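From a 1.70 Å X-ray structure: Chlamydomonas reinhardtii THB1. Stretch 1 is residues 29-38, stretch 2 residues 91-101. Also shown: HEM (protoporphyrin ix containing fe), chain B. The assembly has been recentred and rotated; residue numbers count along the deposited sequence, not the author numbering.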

# COMPACT_ATOMS: atom_id res chain seq x y z
N GLU A 29 2.25 -10.67 -3.85
CA GLU A 29 2.13 -11.87 -4.68
C GLU A 29 1.21 -11.64 -5.87
O GLU A 29 1.50 -12.10 -6.98
CB GLU A 29 1.67 -13.08 -3.85
CG GLU A 29 2.72 -13.54 -2.81
CD GLU A 29 4.09 -13.99 -3.40
OE1 GLU A 29 4.24 -14.12 -4.61
OE2 GLU A 29 5.04 -14.19 -2.62
N ARG A 30 0.11 -10.90 -5.67
CA ARG A 30 -0.77 -10.54 -6.78
C ARG A 30 -0.07 -9.58 -7.74
O ARG A 30 -0.24 -9.67 -8.95
CB ARG A 30 -2.06 -9.89 -6.27
CG ARG A 30 -2.88 -10.76 -5.35
CD ARG A 30 -4.05 -9.96 -4.75
NE ARG A 30 -4.94 -9.42 -5.79
CZ ARG A 30 -6.17 -9.84 -6.04
NH1 ARG A 30 -6.72 -10.83 -5.34
NH2 ARG A 30 -6.88 -9.25 -7.00
N ILE A 31 0.68 -8.62 -7.21
CA ILE A 31 1.25 -7.62 -8.10
C ILE A 31 2.30 -8.25 -9.01
O ILE A 31 2.36 -7.95 -10.22
CB ILE A 31 1.82 -6.45 -7.28
CG1 ILE A 31 0.64 -5.56 -6.84
CG2 ILE A 31 2.84 -5.67 -8.09
CD1 ILE A 31 0.96 -4.49 -5.79
N VAL A 32 3.12 -9.16 -8.49
CA VAL A 32 4.16 -9.71 -9.34
C VAL A 32 3.59 -10.71 -10.32
O VAL A 32 4.28 -11.06 -11.28
CB VAL A 32 5.31 -10.33 -8.52
CG1 VAL A 32 5.91 -9.30 -7.59
CG2 VAL A 32 4.85 -11.56 -7.78
N ALA A 33 2.36 -11.17 -10.11
CA ALA A 33 1.68 -12.04 -11.06
C ALA A 33 0.87 -11.25 -12.09
O ALA A 33 0.35 -11.85 -13.02
CB ALA A 33 0.74 -13.02 -10.34
N ASP A 34 0.78 -9.93 -11.93
CA ASP A 34 -0.07 -9.10 -12.78
C ASP A 34 0.78 -8.56 -13.92
O ASP A 34 1.66 -7.73 -13.68
CB ASP A 34 -0.66 -7.97 -11.95
CG ASP A 34 -1.56 -7.05 -12.76
OD1 ASP A 34 -1.45 -7.01 -14.01
OD2 ASP A 34 -2.39 -6.37 -12.12
N PRO A 35 0.55 -8.98 -15.16
CA PRO A 35 1.44 -8.54 -16.25
C PRO A 35 1.49 -7.04 -16.43
O PRO A 35 2.45 -6.56 -17.04
CB PRO A 35 0.83 -9.22 -17.48
CG PRO A 35 0.09 -10.38 -16.95
CD PRO A 35 -0.45 -9.96 -15.63
N GLN A 36 0.49 -6.30 -15.95
CA GLN A 36 0.48 -4.85 -16.12
C GLN A 36 1.34 -4.15 -15.08
O GLN A 36 1.73 -2.99 -15.29
CB GLN A 36 -0.94 -4.31 -16.03
CG GLN A 36 -1.81 -4.69 -17.20
CD GLN A 36 -3.18 -4.09 -17.08
OE1 GLN A 36 -3.39 -2.91 -17.35
NE2 GLN A 36 -4.14 -4.90 -16.63
N LEU A 37 1.65 -4.81 -13.98
CA LEU A 37 2.39 -4.19 -12.89
C LEU A 37 3.72 -4.84 -12.61
O LEU A 37 4.63 -4.14 -12.15
CB LEU A 37 1.55 -4.26 -11.60
CG LEU A 37 0.23 -3.53 -11.68
CD1 LEU A 37 -0.53 -3.79 -10.37
CD2 LEU A 37 0.47 -2.04 -11.83
N ALA A 38 3.84 -6.15 -12.83
CA ALA A 38 5.08 -6.87 -12.55
C ALA A 38 6.32 -6.21 -13.14
O ALA A 38 7.36 -6.23 -12.45
CB ALA A 38 4.95 -8.33 -13.06
N ASP A 91 -4.79 2.81 -9.91
CA ASP A 91 -6.07 2.14 -9.71
C ASP A 91 -5.91 0.64 -9.64
O ASP A 91 -6.55 -0.02 -8.82
CB ASP A 91 -7.06 2.49 -10.83
CG ASP A 91 -7.56 3.91 -10.76
OD1 ASP A 91 -7.54 4.54 -9.69
OD2 ASP A 91 -7.99 4.40 -11.83
N LEU A 92 -5.03 0.08 -10.48
CA LEU A 92 -4.80 -1.36 -10.43
C LEU A 92 -4.23 -1.77 -9.08
O LEU A 92 -4.58 -2.83 -8.53
CB LEU A 92 -3.86 -1.79 -11.55
CG LEU A 92 -4.32 -1.63 -13.01
CD1 LEU A 92 -3.18 -2.19 -13.89
CD2 LEU A 92 -5.63 -2.38 -13.29
N VAL A 93 -3.29 -0.96 -8.56
CA VAL A 93 -2.65 -1.28 -7.29
C VAL A 93 -3.65 -1.20 -6.16
O VAL A 93 -3.70 -2.08 -5.29
CB VAL A 93 -1.45 -0.35 -7.06
CG1 VAL A 93 -1.00 -0.45 -5.62
CG2 VAL A 93 -0.33 -0.79 -7.95
N ALA A 94 -4.48 -0.16 -6.17
CA ALA A 94 -5.50 -0.01 -5.15
C ALA A 94 -6.48 -1.17 -5.16
O ALA A 94 -6.87 -1.67 -4.10
CB ALA A 94 -6.24 1.32 -5.36
N ALA A 95 -6.85 -1.63 -6.36
CA ALA A 95 -7.80 -2.73 -6.47
C ALA A 95 -7.19 -4.04 -5.97
O ALA A 95 -7.89 -4.85 -5.36
CB ALA A 95 -8.25 -2.88 -7.93
N HIS A 96 -5.89 -4.25 -6.19
CA HIS A 96 -5.25 -5.40 -5.58
C HIS A 96 -5.33 -5.34 -4.07
O HIS A 96 -5.51 -6.37 -3.42
CB HIS A 96 -3.80 -5.51 -6.00
CG HIS A 96 -3.61 -6.10 -7.36
ND1 HIS A 96 -4.04 -7.37 -7.68
CD2 HIS A 96 -3.02 -5.60 -8.47
CE1 HIS A 96 -3.72 -7.63 -8.93
NE2 HIS A 96 -3.10 -6.57 -9.43
N LEU A 97 -5.13 -4.16 -3.49
CA LEU A 97 -5.19 -4.08 -2.04
C LEU A 97 -6.61 -4.28 -1.55
O LEU A 97 -6.84 -4.94 -0.54
CB LEU A 97 -4.65 -2.75 -1.54
CG LEU A 97 -4.61 -2.61 -0.01
CD1 LEU A 97 -3.75 -3.71 0.62
CD2 LEU A 97 -4.11 -1.21 0.43
N ASP A 98 -7.58 -3.70 -2.24
CA ASP A 98 -8.96 -3.87 -1.81
C ASP A 98 -9.35 -5.34 -1.84
O ASP A 98 -9.89 -5.87 -0.87
CB ASP A 98 -9.91 -3.05 -2.67
CG ASP A 98 -11.36 -3.23 -2.25
OD1 ASP A 98 -11.81 -2.55 -1.33
OD2 ASP A 98 -12.05 -4.10 -2.82
N SER A 99 -9.03 -6.02 -2.95
CA SER A 99 -9.32 -7.45 -3.07
C SER A 99 -8.59 -8.27 -2.01
O SER A 99 -9.13 -9.26 -1.50
CB SER A 99 -8.94 -7.94 -4.47
OG SER A 99 -9.85 -7.43 -5.43
N THR A 100 -7.35 -7.89 -1.70
CA THR A 100 -6.60 -8.57 -0.64
C THR A 100 -7.30 -8.43 0.70
O THR A 100 -7.43 -9.41 1.45
CB THR A 100 -5.19 -8.00 -0.55
OG1 THR A 100 -4.47 -8.29 -1.76
CG2 THR A 100 -4.46 -8.53 0.68
N LEU A 101 -7.70 -7.20 1.04
CA LEU A 101 -8.34 -6.99 2.34
C LEU A 101 -9.65 -7.75 2.41
O LEU A 101 -10.00 -8.31 3.46
CB LEU A 101 -8.55 -5.50 2.56
CG LEU A 101 -7.27 -4.69 2.73
CD1 LEU A 101 -7.65 -3.20 2.89
CD2 LEU A 101 -6.43 -5.19 3.90
CHA HEM B . 8.12 2.24 -3.78
CHB HEM B . 3.86 3.11 -1.53
CHC HEM B . 1.59 3.02 -5.91
CHD HEM B . 5.72 1.18 -7.92
C1A HEM B . 7.15 2.51 -2.84
C2A HEM B . 7.41 2.65 -1.43
C3A HEM B . 6.25 2.88 -0.82
C4A HEM B . 5.19 2.88 -1.79
CMA HEM B . 5.97 3.10 0.69
CAA HEM B . 8.82 2.57 -0.81
CBA HEM B . 9.45 3.96 -0.92
CGA HEM B . 10.75 4.00 -0.16
O1A HEM B . 10.69 4.30 1.06
O2A HEM B . 11.81 3.71 -0.76
C1B HEM B . 2.91 3.13 -2.54
C2B HEM B . 1.50 3.29 -2.30
C3B HEM B . 0.86 3.26 -3.47
C4B HEM B . 1.84 3.08 -4.53
CMB HEM B . 0.87 3.47 -0.91
CAB HEM B . -0.66 3.42 -3.59
CBB HEM B . -1.36 2.93 -4.61
C1C HEM B . 2.53 2.51 -6.79
C2C HEM B . 2.32 2.27 -8.21
C3C HEM B . 3.45 1.78 -8.74
C4C HEM B . 4.44 1.65 -7.69
CMC HEM B . 0.98 2.60 -8.92
CAC HEM B . 3.76 1.34 -10.20
CBC HEM B . 2.87 0.59 -10.83
C1D HEM B . 6.68 1.29 -6.91
C2D HEM B . 8.02 0.83 -7.08
C3D HEM B . 8.71 1.11 -5.95
C4D HEM B . 7.82 1.77 -5.04
CMD HEM B . 8.55 0.11 -8.35
CAD HEM B . 10.20 0.78 -5.70
CBD HEM B . 11.07 1.79 -6.44
CGD HEM B . 12.53 1.45 -6.21
O1D HEM B . 13.29 1.38 -7.22
O2D HEM B . 12.93 1.26 -5.04
NA HEM B . 5.78 2.67 -3.01
NB HEM B . 3.09 2.99 -3.92
NC HEM B . 3.86 2.16 -6.52
ND HEM B . 6.58 1.86 -5.64
FE HEM B . 4.86 2.42 -4.75

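The first stretch carries the end of a helix into a loop, whereas the second is helical throughout. The two helix axes run at 139° to each other, closer to antiparallel than perpendicular, and approach to 10.2 Å. The backbones come nearest at Arg-30 and His-96, whose CA atoms lie 6.9 Å apart, and these two residues also lose the most surface to the contact, which buries 505 Å² in all.

His-96 is the hub. Its CA-to-CB bond points toward the first stretch, and with chi1 at -80° (m) and chi2 at -61° the ring presents both nitrogens to that stretch. His-96 NE2 donates to Asp-34 OD2 at 2.8 Å with a nearly linear angle of 171°, while His-96 ND1 accepts from Arg-30 NE at 2.9 Å and 170°. The imidazole is therefore protonated on NE2 and uses ND1 as a lone-pair acceptor, and both partners lie near the ring plane, where the N-H bond and the lone pair are directed. Arg-30 NH2 adds a weak hydrogen bond to His-96 ND1, at 3.5 Å.

The arginine reaches this position with chi1 m setting its direction, chi2 t extending the chain and chi3 p bending it at the end. This brings NE to the imidazole and lays one face of the guanidinium over His-96 O and Ser-99 CB, the latter 3.5 Å from Arg-30 NH2. Arg-30 CD packs 3.5 Å from Thr-100 OG1, whose m rotamer turns the hydroxyl back to donate to His-96 O at 2.7 Å within its own helix.

Asp-34 follows the helical turns, and in its t rotamer the carboxylate serves two donors. While Asp-34 OD2 accepts the hydrogen bond from His-96 NE2, Asp-34 OD1 accepts from the backbone Gln-36 N at 2.8 Å, tying the side chain to the following turn. That turn is also held by Leu-37 N and Ala-38 N, both donating to Asp-34 O.

Beside the polar network lies an apolar patch. Leu-37, in the mt conformation, sets CD1 3.6 Å from His-96 CD2, at the ring edge, 3.9 Å from Val-93 CG2 and 4.1 Å from Leu-92 CB. Ile-31 points sideways at CB, but its chain ends nearer the second stretch, with CG1 4.0 Å from His-96 CD2. The heme borders this patch: the t rotamer of Val-93 leaves CG1 3.5 Å from HEM CBB while CG2 meets Leu-37, and Leu-37 CD2 lies 3.7 Å from HEM CBC.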